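Local atomic coordinates of pngf-ii (Elizabethkingia meningoseptica, PDB entry 4R4X), a protein that removes N-linked glycans from glycoproteins as a peptide:N-glycosidase related to PNGase F, probably by hydrolysing the amide bond between the innermost sugar and asparagine. Residues Q420-T425 against T494-I499; T398-D403 against S526-S531; F306-F311 against N324-R329; E194-S199 against I350-K355. All coordinates share one frame; numbering follows the deposited sequence.

Interaction 1: residues Q420-T425 against T494-I499; sequences QLRYIT and TNPVYI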
# COMPACT_ATOMS: atom_id res chain seq x y z
N GLN A 420 1.30 0.93 -23.64
CA GLN A 420 2.56 0.84 -22.91
C GLN A 420 2.86 -0.62 -22.65
O GLN A 420 1.93 -1.43 -22.51
CB GLN A 420 2.47 1.54 -21.56
CG GLN A 420 2.19 3.03 -21.61
CD GLN A 420 1.87 3.55 -20.23
OE1 GLN A 420 2.12 2.89 -19.24
NE2 GLN A 420 1.30 4.74 -20.18
N LEU A 421 4.15 -0.94 -22.56
CA LEU A 421 4.56 -2.23 -22.06
C LEU A 421 5.09 -2.03 -20.66
O LEU A 421 6.09 -1.33 -20.47
CB LEU A 421 5.63 -2.87 -22.94
CG LEU A 421 6.03 -4.30 -22.53
CD1 LEU A 421 4.88 -5.27 -22.72
CD2 LEU A 421 7.24 -4.79 -23.31
N ARG A 422 4.39 -2.61 -19.68
CA ARG A 422 4.87 -2.68 -18.30
C ARG A 422 5.86 -3.81 -18.27
O ARG A 422 5.49 -4.97 -18.46
CB ARG A 422 3.71 -2.95 -17.35
CG ARG A 422 4.08 -3.08 -15.87
CD ARG A 422 2.83 -3.46 -15.09
NE ARG A 422 3.02 -3.63 -13.64
CZ ARG A 422 3.28 -4.78 -13.03
NH1 ARG A 422 3.38 -4.79 -11.71
NH2 ARG A 422 3.45 -5.91 -13.69
N TYR A 423 7.12 -3.47 -18.04
CA TYR A 423 8.23 -4.38 -18.27
C TYR A 423 9.10 -4.48 -17.03
O TYR A 423 9.63 -3.46 -16.55
CB TYR A 423 9.06 -3.89 -19.45
CG TYR A 423 10.23 -4.76 -19.84
CD1 TYR A 423 10.04 -6.01 -20.42
CD2 TYR A 423 11.55 -4.32 -19.69
CE1 TYR A 423 11.11 -6.80 -20.81
CE2 TYR A 423 12.62 -5.08 -20.11
CZ TYR A 423 12.40 -6.33 -20.66
OH TYR A 423 13.45 -7.13 -21.04
N ILE A 424 9.17 -5.68 -16.48
CA ILE A 424 10.01 -5.99 -15.31
C ILE A 424 11.14 -6.89 -15.76
O ILE A 424 10.89 -7.98 -16.26
CB ILE A 424 9.21 -6.67 -14.19
CG1 ILE A 424 8.00 -5.82 -13.83
CG2 ILE A 424 10.09 -6.87 -12.95
CD1 ILE A 424 7.08 -6.46 -12.80
N THR A 425 12.37 -6.45 -15.57
CA THR A 425 13.52 -7.24 -15.98
C THR A 425 14.59 -7.32 -14.90
O THR A 425 14.93 -6.29 -14.29
CB THR A 425 14.16 -6.72 -17.29
OG1 THR A 425 15.30 -7.53 -17.61
CG2 THR A 425 14.60 -5.23 -17.17
N THR A 494 12.24 -4.61 -7.50
CA THR A 494 12.68 -4.14 -8.81
C THR A 494 11.50 -3.43 -9.48
O THR A 494 10.47 -4.05 -9.76
CB THR A 494 13.20 -5.30 -9.67
OG1 THR A 494 14.45 -5.75 -9.12
CG2 THR A 494 13.40 -4.87 -11.12
N ASN A 495 11.66 -2.13 -9.71
CA ASN A 495 10.61 -1.30 -10.35
C ASN A 495 10.26 -1.75 -11.76
O ASN A 495 11.16 -2.02 -12.52
CB ASN A 495 11.12 0.14 -10.47
CG ASN A 495 10.81 0.97 -9.24
OD1 ASN A 495 11.57 1.02 -8.28
ND2 ASN A 495 9.69 1.63 -9.27
N PRO A 496 8.96 -1.79 -12.12
CA PRO A 496 8.66 -1.88 -13.55
C PRO A 496 9.07 -0.62 -14.27
O PRO A 496 9.11 0.44 -13.65
CB PRO A 496 7.13 -1.99 -13.61
CG PRO A 496 6.71 -2.38 -12.22
CD PRO A 496 7.76 -1.90 -11.28
N VAL A 497 9.40 -0.75 -15.55
CA VAL A 497 9.46 0.41 -16.39
C VAL A 497 8.23 0.39 -17.30
O VAL A 497 7.68 -0.68 -17.61
CB VAL A 497 10.78 0.46 -17.19
CG1 VAL A 497 11.97 0.44 -16.23
CG2 VAL A 497 10.85 -0.64 -18.22
N TYR A 498 7.80 1.57 -17.69
CA TYR A 498 6.60 1.74 -18.48
C TYR A 498 7.01 2.26 -19.84
O TYR A 498 7.29 3.45 -20.00
CB TYR A 498 5.67 2.70 -17.77
CG TYR A 498 5.20 2.07 -16.50
CD1 TYR A 498 4.14 1.16 -16.50
CD2 TYR A 498 5.86 2.31 -15.32
CE1 TYR A 498 3.73 0.54 -15.33
CE2 TYR A 498 5.47 1.68 -14.14
CZ TYR A 498 4.40 0.82 -14.16
OH TYR A 498 4.03 0.22 -12.99
N ILE A 499 7.06 1.36 -20.82
CA ILE A 499 7.65 1.69 -22.12
C ILE A 499 6.53 2.14 -23.05
O ILE A 499 5.61 1.37 -23.36
CB ILE A 499 8.36 0.46 -22.72
CG1 ILE A 499 9.53 0.08 -21.81
CG2 ILE A 499 8.80 0.72 -24.15
CD1 ILE A 499 10.18 -1.23 -22.16
O HOH W 1 12.21 -3.52 -15.19
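Pro496 CG sits over one face of the Arg422 guanidinium, 4.1 Å from NE, while Tyr498 runs alongside the same arginine with its ring plane turned 61° from the guanidinium. Extended from CG to NE, with CG anti to the backbone N (chi1 178°), Arg422 lays CG 3.7 Å from Tyr498 CE1. On the opposite face of the sheet, Val497 CG2 meets the Tyr423 ring at its edge, near the ring plane, and Ile499 CD1 approaches obliquely, 4.0 Å from Tyr423 CB. These groups ride on two neighbouring antiparallel strands, 416-428 and 493-504, inside the large sheet of the PNGase F-like part of the chain. Leu421 with Ile499 and Tyr423 with Val497 are hydrogen-bonded pairs, each closed by two backbone bonds; the bond from Leu421 N to Ile499 O, 2.8 Å, is the shortest of the four. Arg422 with Tyr498 is the non-hydrogen-bonded pair between them. Beyond the Tyr423-Val497 pair the strands part and a water bridges them: it donates to Tyr423 O (2.9 Å) and Asn495 O and accepts from Thr425 N. Tyr423 O is thus gripped twice, by this water and by Val497 N. Ile424 CG1 packs 3.9 Å from Pro496 CB. Outside the pair, Glu334 OE2 receives both a salt bridge from Arg422 NE and a hydrogen bond from Tyr498 OH, and Arg422 NH2 bonds Glu298 O. The proline over one face and the converging partners would fix the guanidinium's rotation, and the carboxylate probably balances its charge within a largely buried strand pair.

Interaction 2: residues T398-D403 against S526-S531; sequences TMFNSD and SFWNVS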
# COMPACT_ATOMS: atom_id res chain seq x y z
N THR A 398 16.75 -19.19 -19.95
CA THR A 398 18.01 -19.15 -20.68
C THR A 398 17.81 -18.94 -22.19
O THR A 398 18.72 -19.20 -22.99
CB THR A 398 18.75 -20.46 -20.43
OG1 THR A 398 17.90 -21.58 -20.80
CG2 THR A 398 19.10 -20.59 -18.98
N MSE A 399 16.65 -18.43 -22.59
CA MSE A 399 16.29 -18.35 -24.01
C MSE A 399 16.98 -17.25 -24.77
O MSE A 399 16.89 -17.18 -25.99
CB MSE A 399 14.78 -18.21 -24.19
CG MSE A 399 14.16 -16.89 -23.75
SE MSE A 399 13.74 -16.93 -21.81
CE MSE A 399 12.26 -18.24 -21.82
N PHE A 400 17.70 -16.38 -24.07
CA PHE A 400 18.19 -15.16 -24.68
C PHE A 400 19.54 -15.32 -25.36
O PHE A 400 20.05 -14.37 -25.94
CB PHE A 400 18.15 -14.04 -23.65
CG PHE A 400 16.76 -13.64 -23.29
CD1 PHE A 400 15.98 -12.94 -24.20
CD2 PHE A 400 16.22 -13.97 -22.07
CE1 PHE A 400 14.69 -12.58 -23.88
CE2 PHE A 400 14.93 -13.60 -21.74
CZ PHE A 400 14.16 -12.91 -22.65
N ASN A 401 20.08 -16.53 -25.37
CA ASN A 401 21.22 -16.79 -26.25
C ASN A 401 20.86 -16.92 -27.73
O ASN A 401 21.74 -16.98 -28.57
CB ASN A 401 22.06 -17.98 -25.79
CG ASN A 401 21.37 -19.32 -25.98
OD1 ASN A 401 22.03 -20.33 -26.30
ND2 ASN A 401 20.08 -19.36 -25.78
N SER A 402 19.56 -16.94 -28.07
CA SER A 402 19.13 -16.89 -29.46
C SER A 402 18.75 -15.46 -29.75
O SER A 402 18.10 -14.82 -28.93
CB SER A 402 17.91 -17.77 -29.71
OG SER A 402 17.24 -17.39 -30.91
N ASP A 403 19.08 -14.98 -30.95
CA ASP A 403 18.64 -13.65 -31.39
C ASP A 403 17.11 -13.49 -31.38
O ASP A 403 16.63 -12.37 -31.27
CB ASP A 403 19.19 -13.32 -32.79
CG ASP A 403 18.84 -11.89 -33.23
OD1 ASP A 403 19.44 -10.93 -32.70
OD2 ASP A 403 17.95 -11.71 -34.07
N SER A 526 23.78 -17.95 -17.17
CA SER A 526 23.07 -16.69 -17.11
C SER A 526 21.62 -16.86 -17.61
O SER A 526 21.31 -17.70 -18.47
CB SER A 526 23.83 -15.61 -17.89
OG SER A 526 24.94 -15.13 -17.13
N PHE A 527 20.72 -16.06 -17.05
CA PHE A 527 19.31 -16.10 -17.43
C PHE A 527 18.61 -14.82 -17.04
O PHE A 527 19.11 -14.04 -16.22
CB PHE A 527 18.60 -17.32 -16.82
CG PHE A 527 18.65 -17.39 -15.32
CD1 PHE A 527 17.63 -16.85 -14.54
CD2 PHE A 527 19.69 -18.05 -14.68
CE1 PHE A 527 17.67 -16.94 -13.15
CE2 PHE A 527 19.73 -18.15 -13.30
CZ PHE A 527 18.72 -17.58 -12.53
N TRP A 528 17.47 -14.56 -17.69
CA TRP A 528 16.78 -13.26 -17.54
C TRP A 528 15.31 -13.47 -17.20
O TRP A 528 14.57 -14.07 -17.99
CB TRP A 528 16.95 -12.41 -18.80
CG TRP A 528 18.33 -11.87 -18.89
CD1 TRP A 528 19.45 -12.53 -19.29
CD2 TRP A 528 18.76 -10.57 -18.47
NE1 TRP A 528 20.55 -11.72 -19.17
CE2 TRP A 528 20.15 -10.50 -18.68
CE3 TRP A 528 18.09 -9.45 -17.98
CZ2 TRP A 528 20.88 -9.35 -18.41
CZ3 TRP A 528 18.83 -8.31 -17.70
CH2 TRP A 528 20.20 -8.27 -17.90
N ASN A 529 14.90 -12.99 -16.03
CA ASN A 529 13.51 -12.99 -15.59
C ASN A 529 12.84 -11.72 -16.10
O ASN A 529 13.11 -10.62 -15.59
CB ASN A 529 13.42 -13.02 -14.07
CG ASN A 529 13.78 -14.35 -13.47
OD1 ASN A 529 13.41 -15.41 -13.96
ND2 ASN A 529 14.46 -14.29 -12.34
N VAL A 530 12.00 -11.86 -17.12
CA VAL A 530 11.35 -10.72 -17.75
C VAL A 530 9.84 -10.95 -17.86
O VAL A 530 9.36 -12.04 -18.26
CB VAL A 530 11.98 -10.34 -19.11
CG1 VAL A 530 13.50 -10.24 -19.00
CG2 VAL A 530 11.64 -11.34 -20.19
N SER A 531 9.08 -9.95 -17.45
CA SER A 531 7.64 -9.96 -17.70
C SER A 531 7.18 -8.68 -18.39
O SER A 531 7.74 -7.59 -18.22
CB SER A 531 6.85 -10.22 -16.42
OG SER A 531 6.78 -9.07 -15.63
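Phe400 fills the tight end of this contact, its CD2 standing 3.7 Å from Trp528 CB and its CZ 3.9 Å from Val530 CG2. The phenylalanine crosses Trp528 at about a right angle, with the ring planes 84° apart and the approach oblique, whereas it reaches Val530 tip to tip. CB of Phe400 points toward the strand, and CG is anti to the carbonyl carbon (chi1 -69°). Selenomethionine Met399, next door in the chain, lays CG over the centre of one face of the Phe400 ring, 3.9 Å above the plane, and both residues also rest on Val406. At the thinner end Thr398 offers a methyl alone: CG2 lies 3.7 Å from Ser526 O and 4.0 Å from Phe527 CB, while its OG1 turns to Tyr284 OH. From Asn401 onward the loop leaves the strand, and Asn401 and Asp403 end at the protein surface, Asp403 in a salt bridge with Lys514. A weak bond from Ser402 N to Met399 O marks the turn. The segment thus belongs to the loop between strands 378-384 and 406-412, folded over strand 527-537. Across this interface the chemistry is almost wholly apolar, and polar ends find partners elsewhere, as Trp528 NE1 does at Asp435 OD2. Residues 398-403 therefore meet the strand by the fit of hydrocarbon and aromatic surfaces, while Pro397 and Thr385 of the same loop supply directional bonds to it.

Interaction 3: residues F306-F311 against N324-R329; sequences FGIGHF and NNTPYR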
# COMPACT_ATOMS: atom_id res chain seq x y z
N PHE A 306 19.87 -11.18 2.58
CA PHE A 306 20.54 -12.35 3.12
C PHE A 306 20.21 -12.55 4.61
O PHE A 306 20.75 -11.86 5.47
CB PHE A 306 22.04 -12.17 3.00
CG PHE A 306 22.58 -12.25 1.60
CD1 PHE A 306 23.02 -13.46 1.08
CD2 PHE A 306 22.77 -11.11 0.85
CE1 PHE A 306 23.61 -13.52 -0.18
CE2 PHE A 306 23.32 -11.17 -0.41
CZ PHE A 306 23.75 -12.37 -0.93
N GLY A 307 19.29 -13.45 4.89
CA GLY A 307 19.06 -14.01 6.24
C GLY A 307 18.52 -13.12 7.33
O GLY A 307 18.80 -13.32 8.54
N ILE A 308 17.70 -12.16 6.95
CA ILE A 308 17.20 -11.18 7.91
C ILE A 308 16.32 -11.79 9.01
O ILE A 308 15.46 -12.65 8.76
CB ILE A 308 16.46 -10.03 7.23
CG1 ILE A 308 16.35 -8.84 8.20
CG2 ILE A 308 15.07 -10.47 6.76
CD1 ILE A 308 15.84 -7.58 7.54
N GLY A 309 16.57 -11.35 10.23
CA GLY A 309 15.84 -11.82 11.38
C GLY A 309 16.54 -13.02 11.95
O GLY A 309 17.17 -12.92 13.01
N HIS A 310 16.49 -14.13 11.23
CA HIS A 310 17.06 -15.39 11.72
C HIS A 310 18.53 -15.31 12.09
O HIS A 310 18.96 -15.82 13.13
CB HIS A 310 16.85 -16.51 10.71
CG HIS A 310 17.24 -17.86 11.23
ND1 HIS A 310 16.39 -18.64 12.00
CD2 HIS A 310 18.39 -18.57 11.11
CE1 HIS A 310 17.00 -19.76 12.32
NE2 HIS A 310 18.21 -19.75 11.78
N PHE A 311 19.32 -14.67 11.23
CA PHE A 311 20.73 -14.58 11.47
C PHE A 311 21.21 -13.34 12.27
O PHE A 311 22.40 -13.18 12.45
CB PHE A 311 21.46 -14.65 10.12
CG PHE A 311 21.37 -15.99 9.47
CD1 PHE A 311 20.27 -16.35 8.72
CD2 PHE A 311 22.39 -16.93 9.64
CE1 PHE A 311 20.18 -17.61 8.14
CE2 PHE A 311 22.31 -18.19 9.06
CZ PHE A 311 21.20 -18.53 8.31
N ASN A 324 14.95 -6.00 11.53
CA ASN A 324 14.21 -7.22 11.93
C ASN A 324 13.46 -7.92 10.83
O ASN A 324 13.27 -9.15 10.87
CB ASN A 324 13.26 -6.86 13.08
CG ASN A 324 14.04 -6.50 14.35
OD1 ASN A 324 15.08 -7.08 14.61
ND2 ASN A 324 13.54 -5.55 15.11
N ASN A 325 13.00 -7.16 9.85
CA ASN A 325 12.29 -7.73 8.70
C ASN A 325 12.32 -6.72 7.53
O ASN A 325 12.75 -5.58 7.70
CB ASN A 325 10.86 -8.11 9.09
CG ASN A 325 10.06 -6.92 9.57
OD1 ASN A 325 9.79 -6.00 8.82
ND2 ASN A 325 9.69 -6.93 10.84
N THR A 326 11.88 -7.18 6.36
CA THR A 326 11.96 -6.40 5.15
C THR A 326 10.56 -6.08 4.68
O THR A 326 9.78 -7.00 4.50
CB THR A 326 12.60 -7.14 3.99
OG1 THR A 326 13.64 -7.99 4.47
CG2 THR A 326 13.13 -6.13 2.97
N PRO A 327 10.25 -4.79 4.50
CA PRO A 327 8.99 -4.40 3.91
C PRO A 327 9.15 -4.05 2.44
O PRO A 327 10.16 -3.47 2.04
CB PRO A 327 8.64 -3.15 4.69
CG PRO A 327 9.99 -2.51 4.95
CD PRO A 327 11.00 -3.62 4.98
N TYR A 328 8.14 -4.43 1.66
CA TYR A 328 8.06 -4.12 0.24
C TYR A 328 6.64 -3.66 -0.07
O TYR A 328 5.67 -4.37 0.21
CB TYR A 328 8.34 -5.35 -0.61
CG TYR A 328 9.59 -6.16 -0.29
CD1 TYR A 328 9.56 -7.13 0.70
CD2 TYR A 328 10.76 -6.01 -1.03
CE1 TYR A 328 10.67 -7.93 0.95
CE2 TYR A 328 11.88 -6.79 -0.77
CZ TYR A 328 11.83 -7.75 0.22
OH TYR A 328 12.91 -8.56 0.49
N ARG A 329 6.51 -2.49 -0.69
CA ARG A 329 5.20 -2.01 -1.06
C ARG A 329 5.26 -1.37 -2.44
O ARG A 329 6.08 -0.46 -2.68
CB ARG A 329 4.65 -1.03 -0.03
CG ARG A 329 3.16 -0.68 -0.21
CD ARG A 329 2.64 0.26 0.88
NE ARG A 329 1.17 0.36 0.91
CZ ARG A 329 0.48 1.32 1.53
NH1 ARG A 329 1.11 2.32 2.16
NH2 ARG A 329 -0.86 1.32 1.51
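Ile308 reaches across to the start of strand 326-331, an outermost strand of a four-stranded antiparallel sheet, from the long loop that joins strand 297-303 to it. Ahead of it, Gly307 turns the chain at positive phi, and its carbonyl O accepts a bond from Phe311 N at 3.1 Å. Ile308 then carries the contact with three carbons. CG1 is anti to the backbone N (chi1 -162°) and lies 4.0 Å from Asn324 C; CD1 goes further, to 3.6 Å from Asn325 C. CG2 meets Thr326 OG1 at 3.7 Å, the two side chains crossing obliquely. That hydroxyl has its polar partner in Gln238 OE1, so what it presents to Ile308 is van der Waals surface. The backbones of Ile308 and Thr326 both bond to strand 231-240, at Ser240 and Gln238 respectively, which brings the loop and the edge strand together on a common neighbour. Gly309 follows, in a backbone conformation (phi 90°, psi -70°) seldom adopted by residues with a side chain, and its CA lies 3.7 Å from Asn324 O.

Interaction 4: residues E194-S199 against I350-K355; sequences ETINFS and IGNYDK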
# COMPACT_ATOMS: atom_id res chain seq x y z
N GLU A 194 2.98 -16.46 7.09
CA GLU A 194 2.98 -17.72 6.35
C GLU A 194 4.38 -18.15 5.98
O GLU A 194 5.13 -17.40 5.39
CB GLU A 194 2.21 -17.62 5.02
CG GLU A 194 0.72 -17.86 5.07
CD GLU A 194 0.26 -19.06 5.87
OE1 GLU A 194 -0.67 -18.84 6.70
OE2 GLU A 194 0.78 -20.19 5.69
N THR A 195 4.68 -19.41 6.27
CA THR A 195 5.95 -20.00 5.85
C THR A 195 6.03 -20.23 4.35
O THR A 195 5.10 -20.73 3.72
CB THR A 195 6.13 -21.34 6.55
OG1 THR A 195 6.25 -21.08 7.96
CG2 THR A 195 7.34 -22.06 6.03
N ILE A 196 7.17 -19.85 3.79
CA ILE A 196 7.56 -20.21 2.43
C ILE A 196 8.93 -20.90 2.56
O ILE A 196 9.87 -20.29 3.05
CB ILE A 196 7.62 -19.00 1.48
CG1 ILE A 196 6.25 -18.33 1.41
CG2 ILE A 196 8.04 -19.48 0.08
CD1 ILE A 196 6.14 -17.11 0.50
N ASN A 197 9.00 -22.17 2.20
CA ASN A 197 10.16 -23.03 2.49
C ASN A 197 10.29 -24.16 1.45
O ASN A 197 9.64 -24.13 0.41
CB ASN A 197 10.09 -23.58 3.94
CG ASN A 197 9.02 -24.66 4.15
OD1 ASN A 197 9.08 -25.44 5.12
ND2 ASN A 197 8.03 -24.70 3.27
N PHE A 198 11.15 -25.14 1.73
CA PHE A 198 11.33 -26.24 0.83
C PHE A 198 11.29 -27.49 1.67
O PHE A 198 12.22 -27.74 2.45
CB PHE A 198 12.66 -26.13 0.09
CG PHE A 198 12.86 -27.19 -0.94
CD1 PHE A 198 12.31 -27.04 -2.20
CD2 PHE A 198 13.53 -28.39 -0.62
CE1 PHE A 198 12.48 -28.02 -3.17
CE2 PHE A 198 13.69 -29.37 -1.59
CZ PHE A 198 13.15 -29.19 -2.87
N SER A 199 10.22 -28.26 1.54
CA SER A 199 10.03 -29.42 2.37
C SER A 199 9.08 -30.40 1.73
O SER A 199 8.00 -30.00 1.29
CB SER A 199 9.50 -29.00 3.75
OG SER A 199 9.11 -30.14 4.49
N ILE A 350 8.89 -17.56 -3.12
CA ILE A 350 10.31 -17.31 -2.82
C ILE A 350 11.07 -18.61 -3.13
O ILE A 350 10.92 -19.62 -2.44
CB ILE A 350 10.55 -16.87 -1.36
CG1 ILE A 350 9.77 -15.58 -1.05
CG2 ILE A 350 12.05 -16.65 -1.15
CD1 ILE A 350 9.77 -15.18 0.41
N GLY A 351 11.88 -18.58 -4.19
CA GLY A 351 12.64 -19.74 -4.58
C GLY A 351 13.73 -20.00 -3.57
O GLY A 351 14.65 -19.21 -3.45
N ASN A 352 13.64 -21.12 -2.85
CA ASN A 352 14.63 -21.49 -1.88
C ASN A 352 14.67 -23.01 -1.71
O ASN A 352 13.76 -23.72 -2.15
CB ASN A 352 14.34 -20.82 -0.53
CG ASN A 352 13.15 -21.44 0.19
OD1 ASN A 352 13.31 -22.33 1.06
ND2 ASN A 352 11.95 -20.99 -0.15
N TYR A 353 15.69 -23.50 -1.01
CA TYR A 353 15.87 -24.95 -0.78
C TYR A 353 16.00 -25.20 0.71
O TYR A 353 16.54 -26.23 1.12
CB TYR A 353 17.11 -25.49 -1.53
CG TYR A 353 16.88 -25.70 -3.02
CD1 TYR A 353 16.16 -26.81 -3.49
CD2 TYR A 353 17.36 -24.78 -3.97
CE1 TYR A 353 15.93 -27.00 -4.85
CE2 TYR A 353 17.14 -24.97 -5.34
CZ TYR A 353 16.43 -26.08 -5.77
OH TYR A 353 16.19 -26.29 -7.13
N ASP A 354 15.47 -24.30 1.53
CA ASP A 354 15.65 -24.38 2.97
C ASP A 354 14.42 -24.89 3.72
O ASP A 354 13.31 -24.38 3.53
CB ASP A 354 16.03 -23.00 3.54
CG ASP A 354 16.60 -23.11 4.93
OD1 ASP A 354 17.79 -23.47 5.01
OD2 ASP A 354 15.88 -22.89 5.92
N LYS A 355 14.63 -25.83 4.64
CA LYS A 355 13.52 -26.37 5.43
C LYS A 355 12.85 -25.32 6.32
O LYS A 355 11.64 -25.40 6.60
CB LYS A 355 14.00 -27.53 6.31
CG LYS A 355 12.88 -28.26 7.04
CD LYS A 355 13.38 -29.45 7.87
CE LYS A 355 14.11 -30.51 7.04
NZ LYS A 355 13.31 -31.03 5.88
O HOH W 2 13.54 -29.93 3.17
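Phe198 and Tyr353 pair edge-to-face just past the end of strand 186-196, beside an Asx turn formed by Asn352 in the loop between strands 343-350 and 358-367. In the aromatic pair Tyr353 CD1 points at the face of Phe198, 3.8 Å above its plane and over the ring centre, with the planes 58° apart. Phe198 gets there with CG anti to its backbone N (chi1 -175°), and its side chain and that of Tyr353 lie side by side, pointing the same way. A second apolar contact joins Ile196 to Ile350, which cross at about a right angle with CG2 of the former 3.9 Å from CB of the latter; Ile360 of strand 358-367 touches both. As these residues end strands 186-196 and 343-350, their packing joins a four-stranded sheet to the large nine-stranded one. Among the hydrogen bonds, Phe198 N donates directly to Asp354 O at 2.9 Å, from 49° out of the carbonyl plane. Both ends of the Asn352 amide are used within its own loop: OD1 accepts from Asp354 N (3.0 Å), which makes the Asx turn, and ND2 donates to Ile350 O (2.9 Å). The two bonds fix the rotation of the amide, whose OD1 lies 3.5 Å from Asn197 CA. Asn352 O fares differently, buried under Phe198 CB, 3.5 Å away, without a hydrogen-bonding partner in the model. Asp354 OD2 continues the turn by accepting from Gly356 N and Gly357 N. Water supplies the last link: one molecule donates to Phe198 O at 2.7 Å and accepts from Lys355 NZ.

Interactions 1 and 2 are buried and share the large antiparallel sheet: strands 416-428 and 527-537 are neighbours there, and Ile424 O probably bonds Ser531 N between the two contacts. Interaction 1 lies along the chain within the loop closed by interaction 2. Interactions 3 and 4, partly buried, sit about 15 Å apart between centres, at strands 326-331 and 186-196, the outermost of one four-stranded sheet, with 3 nested in the loop of 4; interaction 4 also meets the end of large-sheet strand 343-350. Chemistry follows place: paired strands in interaction 1 use backbone bonds, loop-on-strand contacts 2 and 3 rely on apolar or van der Waals fit, and interaction 4 mixes rings, an Asx turn and water.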